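Local structure of sugar kinase, pfkB family (Thermotoga maritima, 2AJR) at residues I59-K63 with L64-S68; P158-N161 with E162-N166; Y311-L315 with E316-K320. The protein probably phosphorylates a sugar phosphate with ATP, acting as a 1-phosphofructokinase-like member of the pfkB (ribokinase-like) carbohydrate kinases. All coordinates share one frame; numbering follows the deposited sequence.

Interaction 1 of 3, residues I59-K63 with L64-S68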
loop_
_atom_site.group_PDB
_atom_site.type_symbol
_atom_site.label_atom_id
_atom_site.label_comp_id
_atom_site.label_asym_id
_atom_site.label_seq_id
_atom_site.Cartn_x
_atom_site.Cartn_y
_atom_site.Cartn_z
ATOM N N ILE A 59 -22.396 0.192 -1.583
ATOM C CA ILE A 59 -22.232 -1.206 -1.176
ATOM C C ILE A 59 -23.246 -1.514 -0.061
ATOM O O ILE A 59 -24.010 -2.468 -0.172
ATOM C CB ILE A 59 -20.762 -1.524 -0.759
ATOM C CG1 ILE A 59 -19.841 -1.418 -1.989
ATOM C CG2 ILE A 59 -20.648 -2.923 -0.117
ATOM C CD1 ILE A 59 -18.357 -1.207 -1.675
ATOM N N ALA A 60 -23.268 -0.686 0.980
ATOM C CA ALA A 60 -24.261 -0.784 2.062
ATOM C C ALA A 60 -25.719 -0.882 1.559
ATOM O O ALA A 60 -26.462 -1.785 1.948
ATOM C CB ALA A 60 -24.123 0.398 3.000
ATOM N N LEU A 61 -26.133 0.044 0.706
ATOM C CA LEU A 61 -27.488 0.000 0.173
ATOM C C LEU A 61 -27.772 -1.305 -0.601
ATOM O O LEU A 61 -28.883 -1.862 -0.498
ATOM C CB LEU A 61 -27.775 1.229 -0.695
ATOM C CG LEU A 61 -27.884 2.547 0.068
ATOM C CD1 LEU A 61 -27.998 3.711 -0.910
ATOM C CD2 LEU A 61 -29.059 2.534 1.042
ATOM N N SER A 62 -26.776 -1.801 -1.339
ATOM C CA SER A 62 -26.933 -3.050 -2.090
ATOM C C SER A 62 -27.251 -4.237 -1.177
ATOM O O SER A 62 -28.118 -5.023 -1.495
ATOM C CB SER A 62 -25.704 -3.355 -2.952
ATOM O OG SER A 62 -24.685 -3.964 -2.188
ATOM N N LYS A 63 -26.592 -4.337 -0.029
ATOM C CA LYS A 63 -26.864 -5.416 0.925
ATOM C C LYS A 63 -28.307 -5.381 1.409
ATOM O O LYS A 63 -28.844 -6.400 1.844
ATOM C CB LYS A 63 -25.956 -5.319 2.154
ATOM C CG LYS A 63 -24.451 -5.452 1.891
ATOM C CD LYS A 63 -23.973 -6.895 1.847
ATOM C CE LYS A 63 -22.443 -6.973 2.029
ATOM N NZ LYS A 63 -22.037 -7.060 3.475
ATOM N N LEU A 64 -28.920 -4.204 1.359
ATOM C CA LEU A 64 -30.297 -4.032 1.811
ATOM C C LEU A 64 -31.285 -4.000 0.648
ATOM O O LEU A 64 -32.441 -3.602 0.815
ATOM C CB LEU A 64 -30.421 -2.745 2.629
ATOM C CG LEU A 64 -29.510 -2.648 3.844
ATOM C CD1 LEU A 64 -29.528 -1.231 4.458
ATOM C CD2 LEU A 64 -29.882 -3.717 4.855
ATOM N N GLY A 65 -30.825 -4.395 -0.533
ATOM C CA GLY A 65 -31.685 -4.485 -1.708
ATOM C C GLY A 65 -32.040 -3.163 -2.366
ATOM O O GLY A 65 -32.879 -3.139 -3.236
ATOM N N VAL A 66 -31.403 -2.060 -1.979
ATOM C CA VAL A 66 -31.667 -0.770 -2.617
ATOM C C VAL A 66 -30.591 -0.489 -3.676
ATOM O O VAL A 66 -29.411 -0.500 -3.360
ATOM C CB VAL A 66 -31.694 0.351 -1.568
ATOM C CG1 VAL A 66 -31.921 1.716 -2.222
ATOM C CG2 VAL A 66 -32.769 0.047 -0.525
ATOM N N PRO A 67 -30.999 -0.249 -4.937
ATOM C CA PRO A 67 -30.039 0.038 -5.997
ATOM C C PRO A 67 -29.517 1.456 -5.927
ATOM O O PRO A 67 -30.165 2.332 -5.332
ATOM C CB PRO A 67 -30.844 -0.174 -7.280
ATOM C CG PRO A 67 -32.276 -0.010 -6.895
ATOM C CD PRO A 67 -32.393 -0.238 -5.422
ATOM N N SER A 68 -28.335 1.681 -6.495
ATOM C CA SER A 68 -27.796 3.026 -6.571
ATOM C C SER A 68 -26.994 3.212 -7.840
ATOM O O SER A 68 -26.526 2.241 -8.415
ATOM C CB SER A 68 -26.923 3.348 -5.337
ATOM O OG SER A 68 -25.951 2.332 -5.053
#
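The flat group that matters here is the peptide carbonyl of Leu61, which meets the amides of Val66 and Leu64 on opposite faces of its plane. Val66 N lies 2.9 Å from Leu61 O and stands 40° out of that plane; Leu64 N, at 3.0 Å from Leu61 O, rises more steeply from the other face. Two amides thus share one carbonyl oxygen. One residue further on, Gly65 N closes on Ser62 O at 2.9 Å, again from well above the carbonyl plane. Leu61 CB rests against Val66 CB at 4.1 Å, an apolar touch between the residues that bracket the helix end, and Val14 of strand 14-18 packs on both. Leu64 lays CB and CG back along the last turn, CG coming 3.7 Å from Ala60 O; chi1 of -57° keeps CG beside its own backbone N. Ser62 OG folds back within the helix to a lone pair of Ile59 O, 2.6 Å away and in the carbonyl plane, sharing that acceptor with Lys63 N. Gly65, at positive phi, is the C-prime residue, and the paired bonds Val66 N to Leu61 O and Gly65 N to Ser62 O make a Schellman motif that ends helix 53-63.

Interaction 2 of 3, residues P158-N161 with E162-N166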
loop_
_atom_site.group_PDB
_atom_site.type_symbol
_atom_site.label_atom_id
_atom_site.label_comp_id
_atom_site.label_asym_id
_atom_site.label_seq_id
_atom_site.Cartn_x
_atom_site.Cartn_y
_atom_site.Cartn_z
ATOM N N PRO A 158 -7.428 16.669 -5.021
ATOM C CA PRO A 158 -6.698 17.891 -5.331
ATOM C C PRO A 158 -7.042 18.459 -6.705
ATOM O O PRO A 158 -7.266 17.706 -7.651
ATOM C CB PRO A 158 -5.218 17.459 -5.303
ATOM C CG PRO A 158 -5.171 16.227 -4.563
ATOM C CD PRO A 158 -6.527 15.577 -4.614
ATOM N N GLY A 159 -7.068 19.782 -6.798
ATOM C CA GLY A 159 -7.338 20.468 -8.057
ATOM C C GLY A 159 -8.801 20.818 -8.251
ATOM O O GLY A 159 -9.150 21.504 -9.214
ATOM N N VAL A 160 -9.654 20.341 -7.350
ATOM C CA VAL A 160 -11.072 20.601 -7.427
ATOM C C VAL A 160 -11.394 21.718 -6.465
ATOM O O VAL A 160 -10.943 21.707 -5.329
ATOM C CB VAL A 160 -11.867 19.378 -7.028
ATOM C CG1 VAL A 160 -13.348 19.737 -6.864
ATOM C CG2 VAL A 160 -11.662 18.261 -8.030
ATOM N N ASN A 161 -12.175 22.692 -6.918
ATOM C CA ASN A 161 -12.562 23.782 -6.046
ATOM C C ASN A 161 -13.490 23.290 -4.937
ATOM O O ASN A 161 -14.459 22.573 -5.190
ATOM C CB ASN A 161 -13.231 24.896 -6.825
ATOM C CG ASN A 161 -13.383 26.152 -6.000
ATOM O OD1 ASN A 161 -14.199 26.207 -5.094
ATOM N ND2 ASN A 161 -12.584 27.164 -6.300
ATOM N N GLU A 162 -13.198 23.708 -3.710
ATOM C CA GLU A 162 -14.010 23.349 -2.550
ATOM C C GLU A 162 -15.441 23.872 -2.625
ATOM O O GLU A 162 -16.294 23.408 -1.893
ATOM C CB GLU A 162 -13.337 23.820 -1.250
ATOM C CG GLU A 162 -11.960 23.170 -1.010
ATOM C CD GLU A 162 -11.501 23.230 0.435
ATOM O OE1 GLU A 162 -11.203 22.156 1.014
ATOM O OE2 GLU A 162 -11.431 24.345 0.993
ATOM N N GLY A 163 -15.710 24.827 -3.503
ATOM C CA GLY A 163 -17.080 25.260 -3.777
ATOM C C GLY A 163 -17.964 24.261 -4.514
ATOM O O GLY A 163 -19.195 24.415 -4.529
ATOM N N ILE A 164 -17.359 23.235 -5.118
ATOM C CA ILE A 164 -18.117 22.273 -5.906
ATOM C C ILE A 164 -19.250 21.628 -5.104
ATOM O O ILE A 164 -20.353 21.473 -5.624
ATOM C CB ILE A 164 -17.225 21.169 -6.540
ATOM C CG1 ILE A 164 -17.994 20.472 -7.662
ATOM C CG2 ILE A 164 -16.733 20.153 -5.474
ATOM C CD1 ILE A 164 -17.263 19.336 -8.293
ATOM N N CYS A 165 -18.993 21.276 -3.847
ATOM C CA CYS A 165 -20.031 20.673 -3.003
ATOM C C CYS A 165 -21.259 21.541 -2.843
ATOM O O CYS A 165 -22.381 21.038 -2.734
ATOM C CB CYS A 165 -19.484 20.384 -1.616
ATOM S SG CYS A 165 -18.178 19.173 -1.676
ATOM N N ASN A 166 -21.048 22.846 -2.789
ATOM C CA ASN A 166 -22.159 23.756 -2.757
ATOM C C ASN A 166 -22.950 23.593 -4.052
ATOM O O ASN A 166 -24.163 23.453 -4.018
ATOM C CB ASN A 166 -21.665 25.194 -2.570
ATOM C CG ASN A 166 -22.781 26.156 -2.320
ATOM O OD1 ASN A 166 -23.586 26.436 -3.205
ATOM N ND2 ASN A 166 -22.851 26.668 -1.100
#
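Glu162 follows Asn161 in the turn and sends its carboxylate out to a salt bridge with Arg186 of helix 185-193, whose Leu187 and Arg190 the side chain also touches. Gly163 follows, its amide bound to Asn161 OD1. The bond is short, 2.6 Å from Gly163 N to Asn161 OD1, fairly straight at 158°, and the donor lies in the plane of the amide group. With chi1 at -168°, Asn161 swings CG away from its own N and alongside its carbonyl carbon, which carries OD1 over the start of the turn. Ile164 comes next. Its N donates to Asn161 O at 3.0 Å, closing the turn, and its CG2 meets Val160 CG1 at 3.7 Å, the two branched side chains crossing at a slant. Ile164 CG2 also sits 3.3 Å from Asn161 O. Val133 of helix 130-144 packs against both Val160 and Ile164. Residues 161 to 164 form a type I beta turn, and the Asn161 side chain supplies a capping bond to a backbone amide at the turn that leads into helix 164-174.

Interaction 3 of 3, residues Y311-L315 with E316-K320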
loop_
_atom_site.group_PDB
_atom_site.type_symbol
_atom_site.label_atom_id
_atom_site.label_comp_id
_atom_site.label_asym_id
_atom_site.label_seq_id
_atom_site.Cartn_x
_atom_site.Cartn_y
_atom_site.Cartn_z
ATOM N N TYR A 311 -17.242 -3.979 7.025
ATOM C CA TYR A 311 -18.422 -4.785 6.856
ATOM C C TYR A 311 -19.617 -3.852 6.814
ATOM O O TYR A 311 -19.859 -3.090 7.732
ATOM C CB TYR A 311 -18.545 -5.784 8.005
ATOM C CG TYR A 311 -19.898 -6.465 8.145
ATOM C CD1 TYR A 311 -20.363 -7.379 7.193
ATOM C CD2 TYR A 311 -20.691 -6.230 9.259
ATOM C CE1 TYR A 311 -21.609 -8.009 7.342
ATOM C CE2 TYR A 311 -21.917 -6.848 9.427
ATOM C CZ TYR A 311 -22.380 -7.736 8.474
ATOM O OH TYR A 311 -23.622 -8.321 8.685
HETATM N N MSE A 312 -20.337 -3.894 5.713
HETATM C CA MSE A 312 -21.599 -3.210 5.599
HETATM C C MSE A 312 -22.656 -4.256 5.953
HETATM O O MSE A 312 -22.701 -5.319 5.344
HETATM C CB MSE A 312 -21.787 -2.698 4.176
HETATM C CG MSE A 312 -20.690 -1.765 3.701
HETATM SE SE MSE A 312 -20.535 -0.092 4.800
HETATM C CE MSE A 312 -18.661 -0.296 5.518
ATOM N N PRO A 313 -23.491 -3.968 6.956
ATOM C CA PRO A 313 -24.394 -4.979 7.491
ATOM C C PRO A 313 -25.618 -5.245 6.632
ATOM O O PRO A 313 -26.003 -4.394 5.835
ATOM C CB PRO A 313 -24.826 -4.364 8.821
ATOM C CG PRO A 313 -24.795 -2.894 8.568
ATOM C CD PRO A 313 -23.629 -2.680 7.658
ATOM N N ASP A 314 -26.206 -6.427 6.791
ATOM C CA ASP A 314 -27.541 -6.699 6.252
ATOM C C ASP A 314 -28.632 -6.402 7.292
ATOM O O ASP A 314 -28.334 -6.182 8.474
ATOM C CB ASP A 314 -27.670 -8.128 5.678
ATOM C CG ASP A 314 -27.485 -9.243 6.725
ATOM O OD1 ASP A 314 -27.672 -9.044 7.948
ATOM O OD2 ASP A 314 -27.165 -10.365 6.288
ATOM N N LEU A 315 -29.883 -6.394 6.836
ATOM C CA LEU A 315 -31.024 -6.018 7.676
ATOM C C LEU A 315 -31.125 -6.848 8.959
ATOM O O LEU A 315 -31.438 -6.312 10.008
ATOM C CB LEU A 315 -32.336 -6.104 6.883
ATOM C CG LEU A 315 -33.593 -5.588 7.599
ATOM C CD1 LEU A 315 -33.413 -4.126 8.014
ATOM C CD2 LEU A 315 -34.837 -5.764 6.737
ATOM N N GLU A 316 -30.857 -8.146 8.874
ATOM C CA GLU A 316 -30.830 -8.998 10.060
ATOM C C GLU A 316 -29.818 -8.466 11.080
ATOM O O GLU A 316 -30.143 -8.339 12.252
ATOM C CB GLU A 316 -30.510 -10.460 9.696
ATOM C CG GLU A 316 -30.359 -11.399 10.923
ATOM C CD GLU A 316 -30.191 -12.901 10.571
ATOM O OE1 GLU A 316 -29.723 -13.221 9.449
ATOM O OE2 GLU A 316 -30.520 -13.764 11.429
ATOM N N ALA A 317 -28.607 -8.145 10.625
ATOM C CA ALA A 317 -27.526 -7.710 11.518
ATOM C C ALA A 317 -27.802 -6.316 12.100
ATOM O O ALA A 317 -27.312 -5.981 13.195
ATOM C CB ALA A 317 -26.182 -7.731 10.782
ATOM N N ILE A 318 -28.575 -5.511 11.364
ATOM C CA ILE A 318 -28.953 -4.165 11.807
ATOM C C ILE A 318 -30.015 -4.223 12.907
ATOM O O ILE A 318 -29.862 -3.609 13.950
ATOM C CB ILE A 318 -29.481 -3.308 10.632
ATOM C CG1 ILE A 318 -28.335 -2.992 9.664
ATOM C CG2 ILE A 318 -30.096 -2.018 11.143
ATOM C CD1 ILE A 318 -28.768 -2.365 8.377
ATOM N N LYS A 319 -31.091 -4.967 12.666
ATOM C CA LYS A 319 -32.175 -5.115 13.649
ATOM C C LYS A 319 -31.685 -5.655 14.996
ATOM O O LYS A 319 -32.227 -5.288 16.034
ATOM C CB LYS A 319 -33.295 -6.025 13.101
ATOM C CG LYS A 319 -34.257 -5.337 12.125
ATOM C CD LYS A 319 -35.368 -6.275 11.684
ATOM C CE LYS A 319 -36.498 -5.540 10.952
ATOM N NZ LYS A 319 -37.771 -6.350 10.904
ATOM N N LYS A 320 -30.665 -6.516 14.966
ATOM C CA LYS A 320 -30.043 -7.072 16.183
ATOM C C LYS A 320 -29.467 -6.021 17.130
ATOM O O LYS A 320 -29.242 -6.293 18.303
ATOM C CB LYS A 320 -28.922 -8.051 15.809
ATOM C CG LYS A 320 -29.406 -9.463 15.524
ATOM C CD LYS A 320 -28.347 -10.281 14.780
ATOM C CE LYS A 320 -28.764 -11.743 14.663
ATOM N NZ LYS A 320 -28.053 -12.483 13.567
#
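Ala317 CB is the bump between three neighbours of the preceding loop: Tyr311 OH at 3.4 Å, Asp314 OD1 and the Pro313 ring. It comes to the edge of the tyrosine, close to the ring plane, while Pro313 N lies over the centre of one ring face. Beside it, Pro313 CG nestles against Ile318 CG1 at 3.7 Å, proline ring and isoleucine branch set aslant. With chi1 at -69°, Ile318 CG1 lies beside its backbone N, and the branch fits between the Pro313 ring and the backbone of Asp314, Ile318 CG1 lying 3.4 Å from Asp314 O. These fits surround the N-cap of helix 315-319: Asp314 OD1 accepts from Ala317 N at 3.0 Å, the amide meeting the oxygen nearly end-on to its C-O bond. The aspartate can do so because chi1 of 63° tucks CG between its own N and carbonyl carbon. Its backbone O takes Ile318 N at 3.0 Å, so one residue holds two amides of the first turn. Lys319 N binds Leu315 O at 3.0 Å in an almost straight 176° bond, and CB and CG of Lys319 lie near the same oxygen. Phe296 of helix 290-304 packs against Leu315 and Ile318; Arg307, a magnesium-site residue, makes a cation-pi contact with Tyr311.

How the interactions relate
From the N terminus, interaction 1 comes first, turning the chain from helix 53-63 towards strand 68-75 of the large sheet. Interaction 2 follows, turning the loop after strand 149-153 into helix 164-174. Interaction 3 comes last, leading the loop after helix 290-304 into helix 315-319. Each closes a local turn within a continuous stretch, and the three run in series without nesting or crossing. Interactions 1 and 3 meet in space: Lys63 NZ probably hydrogen-bonds Met312 O at 2.6 Å, and Leu64 packs on Leu315, joining the end of helix 53-63 to the loop beyond the magnesium site. Interaction 2 stands apart, its centre about 28 Å from that of interaction 1 and 34 Å from that of interaction 3.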